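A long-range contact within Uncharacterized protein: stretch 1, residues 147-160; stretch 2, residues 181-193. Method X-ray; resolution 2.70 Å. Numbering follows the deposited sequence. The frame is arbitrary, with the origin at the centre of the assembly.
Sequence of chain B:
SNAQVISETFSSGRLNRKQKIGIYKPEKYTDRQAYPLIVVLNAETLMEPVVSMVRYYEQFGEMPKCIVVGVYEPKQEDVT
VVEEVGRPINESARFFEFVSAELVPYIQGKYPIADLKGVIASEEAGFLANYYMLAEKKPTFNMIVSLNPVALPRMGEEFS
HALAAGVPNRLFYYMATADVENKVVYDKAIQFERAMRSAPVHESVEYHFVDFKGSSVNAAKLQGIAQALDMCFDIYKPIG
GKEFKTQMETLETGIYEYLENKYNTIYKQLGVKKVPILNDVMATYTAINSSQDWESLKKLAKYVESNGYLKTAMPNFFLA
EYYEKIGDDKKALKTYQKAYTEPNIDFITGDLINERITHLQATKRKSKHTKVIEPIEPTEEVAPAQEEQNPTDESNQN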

# COMPACT_ATOMS: atom_id res chain seq x y z
N LEU B 147 9.75 3.19 -9.47
CA LEU B 147 8.30 3.24 -9.63
C LEU B 147 7.87 4.33 -10.59
O LEU B 147 8.09 5.51 -10.34
CB LEU B 147 7.63 3.45 -8.27
CG LEU B 147 7.99 2.43 -7.20
CD1 LEU B 147 7.41 2.86 -5.86
CD2 LEU B 147 7.48 1.05 -7.59
N ASN B 148 7.24 3.93 -11.70
CA ASN B 148 6.84 4.87 -12.74
C ASN B 148 7.97 5.80 -13.16
O ASN B 148 7.86 7.02 -13.04
CB ASN B 148 5.63 5.69 -12.28
CG ASN B 148 5.08 6.59 -13.37
OD1 ASN B 148 4.90 6.16 -14.51
ND2 ASN B 148 4.85 7.85 -13.04
N PRO B 149 9.09 5.24 -13.64
CA PRO B 149 10.20 6.13 -13.98
C PRO B 149 9.94 6.91 -15.25
O PRO B 149 9.23 6.43 -16.13
CB PRO B 149 11.37 5.16 -14.18
CG PRO B 149 10.72 3.92 -14.68
CD PRO B 149 9.39 3.83 -13.96
N VAL B 150 10.49 8.12 -15.35
CA VAL B 150 10.53 8.81 -16.62
C VAL B 150 11.88 8.48 -17.23
O VAL B 150 12.91 8.98 -16.77
CB VAL B 150 10.38 10.33 -16.45
CG1 VAL B 150 10.38 11.02 -17.81
CG2 VAL B 150 9.12 10.66 -15.67
N ALA B 151 11.89 7.66 -18.27
CA ALA B 151 13.14 7.06 -18.70
C ALA B 151 13.73 7.64 -19.98
O ALA B 151 13.13 8.48 -20.65
CB ALA B 151 12.95 5.56 -18.87
N LEU B 152 14.93 7.16 -20.30
CA LEU B 152 15.56 7.39 -21.59
C LEU B 152 15.74 6.05 -22.28
O LEU B 152 16.58 5.25 -21.87
CB LEU B 152 16.90 8.10 -21.42
CG LEU B 152 16.87 9.36 -20.55
CD1 LEU B 152 18.27 9.94 -20.39
CD2 LEU B 152 15.93 10.40 -21.14
N PRO B 153 14.96 5.80 -23.34
CA PRO B 153 15.02 4.52 -24.06
C PRO B 153 16.42 4.16 -24.57
O PRO B 153 16.78 2.99 -24.56
CB PRO B 153 14.05 4.73 -25.23
CG PRO B 153 13.05 5.70 -24.69
CD PRO B 153 13.84 6.64 -23.81
N ARG B 154 17.19 5.16 -24.98
CA ARG B 154 18.52 4.91 -25.55
C ARG B 154 19.52 4.38 -24.52
O ARG B 154 20.54 3.81 -24.89
CB ARG B 154 19.07 6.19 -26.19
CG ARG B 154 19.24 7.36 -25.23
CD ARG B 154 19.84 8.57 -25.94
NE ARG B 154 21.30 8.51 -26.00
CZ ARG B 154 22.11 9.26 -25.26
NH1 ARG B 154 21.61 10.14 -24.40
NH2 ARG B 154 23.43 9.14 -25.38
N MSE B 155 19.22 4.57 -23.24
CA MSE B 155 20.14 4.16 -22.19
C MSE B 155 19.87 2.73 -21.72
O MSE B 155 20.55 2.23 -20.82
CB MSE B 155 20.05 5.12 -21.00
CG MSE B 155 20.43 6.54 -21.34
SE MSE B 155 22.22 6.66 -22.09
CE MSE B 155 23.23 5.91 -20.60
N GLY B 156 18.89 2.08 -22.33
CA GLY B 156 18.51 0.73 -21.94
C GLY B 156 19.62 -0.28 -22.13
O GLY B 156 19.84 -1.14 -21.28
N GLU B 157 20.33 -0.18 -23.26
CA GLU B 157 21.38 -1.13 -23.59
C GLU B 157 22.52 -1.11 -22.57
O GLU B 157 23.11 -2.15 -22.28
CB GLU B 157 21.93 -0.83 -24.99
N GLU B 158 22.81 0.06 -22.03
CA GLU B 158 23.91 0.21 -21.08
C GLU B 158 23.60 -0.47 -19.75
O GLU B 158 24.48 -1.05 -19.12
CB GLU B 158 24.25 1.68 -20.87
CG GLU B 158 25.47 1.91 -19.99
CD GLU B 158 26.03 3.32 -20.13
OE1 GLU B 158 25.79 3.96 -21.17
OE2 GLU B 158 26.71 3.78 -19.18
N PHE B 159 22.34 -0.39 -19.33
CA PHE B 159 21.92 -1.06 -18.10
C PHE B 159 21.81 -2.57 -18.32
O PHE B 159 21.89 -3.35 -17.38
CB PHE B 159 20.59 -0.50 -17.60
CG PHE B 159 20.70 0.89 -17.03
CD1 PHE B 159 21.28 1.09 -15.78
CD2 PHE B 159 20.23 1.99 -17.73
CE1 PHE B 159 21.39 2.37 -15.25
CE2 PHE B 159 20.33 3.26 -17.20
CZ PHE B 159 20.91 3.45 -15.96
N SER B 160 21.62 -2.96 -19.58
CA SER B 160 21.55 -4.37 -19.94
C SER B 160 22.89 -5.05 -19.68
O SER B 160 22.94 -6.16 -19.16
CB SER B 160 21.16 -4.53 -21.41
OG SER B 160 21.11 -5.90 -21.78
N GLU B 181 -3.46 7.50 -18.47
CA GLU B 181 -3.12 8.91 -18.59
C GLU B 181 -1.62 9.12 -18.44
O GLU B 181 -1.16 10.22 -18.14
CB GLU B 181 -3.88 9.74 -17.55
CG GLU B 181 -5.39 9.69 -17.66
CD GLU B 181 -5.94 10.70 -18.67
OE1 GLU B 181 -5.14 11.42 -19.29
OE2 GLU B 181 -7.18 10.77 -18.82
N ASN B 182 -0.86 8.04 -18.61
CA ASN B 182 0.60 8.09 -18.64
C ASN B 182 1.26 7.99 -20.01
O ASN B 182 2.49 7.96 -20.09
CB ASN B 182 1.16 6.99 -17.74
CG ASN B 182 2.32 7.48 -16.90
OD1 ASN B 182 2.47 8.68 -16.66
ND2 ASN B 182 3.16 6.55 -16.44
N LYS B 183 0.47 7.93 -21.07
CA LYS B 183 0.89 7.29 -22.33
C LYS B 183 2.28 7.66 -22.84
O LYS B 183 3.05 6.78 -23.24
CB LYS B 183 -0.13 7.58 -23.43
CG LYS B 183 0.16 6.82 -24.72
CD LYS B 183 -0.90 7.09 -25.78
CE LYS B 183 -0.66 6.22 -27.01
NZ LYS B 183 0.71 6.41 -27.56
N VAL B 184 2.62 8.95 -22.83
CA VAL B 184 3.95 9.38 -23.27
C VAL B 184 5.04 8.76 -22.38
O VAL B 184 5.99 8.16 -22.88
CB VAL B 184 4.08 10.91 -23.25
CG1 VAL B 184 5.54 11.32 -23.42
CG2 VAL B 184 3.21 11.52 -24.34
N VAL B 185 4.88 8.92 -21.07
CA VAL B 185 5.81 8.37 -20.10
C VAL B 185 5.82 6.84 -20.13
O VAL B 185 6.88 6.21 -20.09
CB VAL B 185 5.47 8.84 -18.67
CG1 VAL B 185 6.35 8.15 -17.64
CG2 VAL B 185 5.60 10.35 -18.57
N TYR B 186 4.63 6.25 -20.21
CA TYR B 186 4.47 4.81 -20.21
C TYR B 186 5.21 4.14 -21.37
O TYR B 186 5.89 3.13 -21.19
CB TYR B 186 2.99 4.44 -20.26
CG TYR B 186 2.71 2.97 -20.42
CD1 TYR B 186 2.82 2.10 -19.35
CD2 TYR B 186 2.33 2.44 -21.65
CE1 TYR B 186 2.56 0.75 -19.49
CE2 TYR B 186 2.07 1.09 -21.81
CZ TYR B 186 2.19 0.25 -20.72
OH TYR B 186 1.93 -1.09 -20.87
N ASP B 187 5.07 4.71 -22.57
CA ASP B 187 5.71 4.15 -23.75
C ASP B 187 7.23 4.18 -23.63
O ASP B 187 7.90 3.21 -23.98
CB ASP B 187 5.27 4.91 -25.01
CG ASP B 187 3.85 4.59 -25.41
OD1 ASP B 187 3.36 3.50 -25.06
OD2 ASP B 187 3.22 5.44 -26.07
N LYS B 188 7.77 5.29 -23.14
CA LYS B 188 9.21 5.42 -22.96
C LYS B 188 9.72 4.41 -21.94
O LYS B 188 10.82 3.89 -22.08
CB LYS B 188 9.57 6.85 -22.53
CG LYS B 188 9.34 7.89 -23.61
CD LYS B 188 9.98 9.23 -23.26
CE LYS B 188 9.40 9.82 -21.98
NZ LYS B 188 10.03 11.13 -21.65
N ALA B 189 8.90 4.13 -20.93
CA ALA B 189 9.26 3.16 -19.90
C ALA B 189 9.39 1.76 -20.49
O ALA B 189 10.34 1.03 -20.18
CB ALA B 189 8.23 3.17 -18.78
N ILE B 190 8.43 1.38 -21.33
CA ILE B 190 8.44 0.06 -21.96
C ILE B 190 9.62 -0.09 -22.92
O ILE B 190 10.30 -1.11 -22.92
CB ILE B 190 7.12 -0.21 -22.70
CG1 ILE B 190 6.03 -0.61 -21.71
CG2 ILE B 190 7.29 -1.31 -23.74
CD1 ILE B 190 4.79 -1.16 -22.36
N GLN B 191 9.85 0.94 -23.74
CA GLN B 191 10.97 0.94 -24.67
C GLN B 191 12.29 0.78 -23.93
O GLN B 191 13.17 0.03 -24.36
CB GLN B 191 10.99 2.23 -25.49
CG GLN B 191 9.79 2.41 -26.41
CD GLN B 191 9.81 3.76 -27.11
OE1 GLN B 191 10.87 4.28 -27.46
NE2 GLN B 191 8.62 4.33 -27.32
N PHE B 192 12.43 1.48 -22.81
CA PHE B 192 13.63 1.40 -21.99
C PHE B 192 13.79 0.01 -21.39
O PHE B 192 14.89 -0.56 -21.41
CB PHE B 192 13.59 2.45 -20.87
CG PHE B 192 14.65 2.26 -19.82
CD1 PHE B 192 15.95 2.67 -20.05
CD2 PHE B 192 14.33 1.69 -18.60
CE1 PHE B 192 16.92 2.50 -19.08
CE2 PHE B 192 15.30 1.51 -17.63
CZ PHE B 192 16.60 1.92 -17.87
N GLU B 193 12.70 -0.54 -20.87
CA GLU B 193 12.72 -1.85 -20.22
C GLU B 193 13.09 -2.95 -21.21
O GLU B 193 13.85 -3.86 -20.89
CB GLU B 193 11.37 -2.14 -19.56
CG GLU B 193 11.40 -3.29 -18.56
CD GLU B 193 11.24 -4.65 -19.22
OE1 GLU B 193 11.67 -5.66 -18.61
OE2 GLU B 193 10.69 -4.72 -20.34
O HOH W 1 3.80 9.86 -14.74
O HOH W 2 9.29 6.61 -18.89

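Stretch 2 is essentially one helix, residues 183-193, and stretch 1 runs alongside it, first as an extended segment and then, from 153, as a 3-10 segment leading into a second helix. The CA register fixes the direction: Val150 CA lies 5.9 Å from Val185 CA, Ala151 CA 5.6 Å from Ala189 CA, and Pro153 CA 4.0 Å from Phe192 CA, so both chains advance together as they draw closer. The contact buries 625 Å², counting both sides.

It begins at Asn182, just before the helix, with the one direct hydrogen bond between the stretches. Asn182 ND2 donates to Asn148 OD1 at 2.6 Å, with an N-H...O angle of 138°, short but bent. Water 1 bridges the other ends of the two amides, accepting from Asn148 ND2 at 2.8 Å and donating to Asn182 OD1 at 2.6 Å, so each amide is engaged through both its oxygen and its nitrogen.

Val185 points toward stretch 1. Its CG1 lies 3.7 Å from Pro149 O and 4.2 Å from Val150 CG2, the latter an apolar contact between branched side chains. Its carbonyl serves two partners: Val185 O accepts from Ala189 N at 3.0 Å within the helix and from water 2 at 2.7 Å. The same water donates to Pro149 O at 2.8 Å and accepts from Ala151 N at 2.9 Å, thereby linking the extended backbone, which has no direct hydrogen bond to the helix, to a helical carbonyl.

One turn on, Lys188 also points toward stretch 1 and lays its aliphatic chain along it, with Lys188 CD 4.2 Å from Ala151 O and Lys188 NZ 3.9 Å from Val150 CG1. No salt bridge forms across the contact, so the lysine contributes here by packing. Ala189 is small and the backbones remain near each other, its CB 4.3 Å from Pro149 O. Gln191 OE1 comes within 3.8 Å of Pro153 CG.

Phe192 has the largest covered area, 125 Å². Its CB meets Ala151 CB at 3.8 Å, its CD1 lies 3.2 Å from Leu152 O, and its CE1 reaches Gly156 CA at 3.7 Å. The lack of a side chain at Gly156 leaves room for the Phe192 carbonyl: an ideal CB there would sit 2.9 Å from Phe192 O, a clash. Phe192 CE1 also lies 3.6 Å from Phe159 CD2; the ring centroids are 5.7 Å apart and the planes meet at 75°, an oblique aromatic pair that closes the apolar end of the contact.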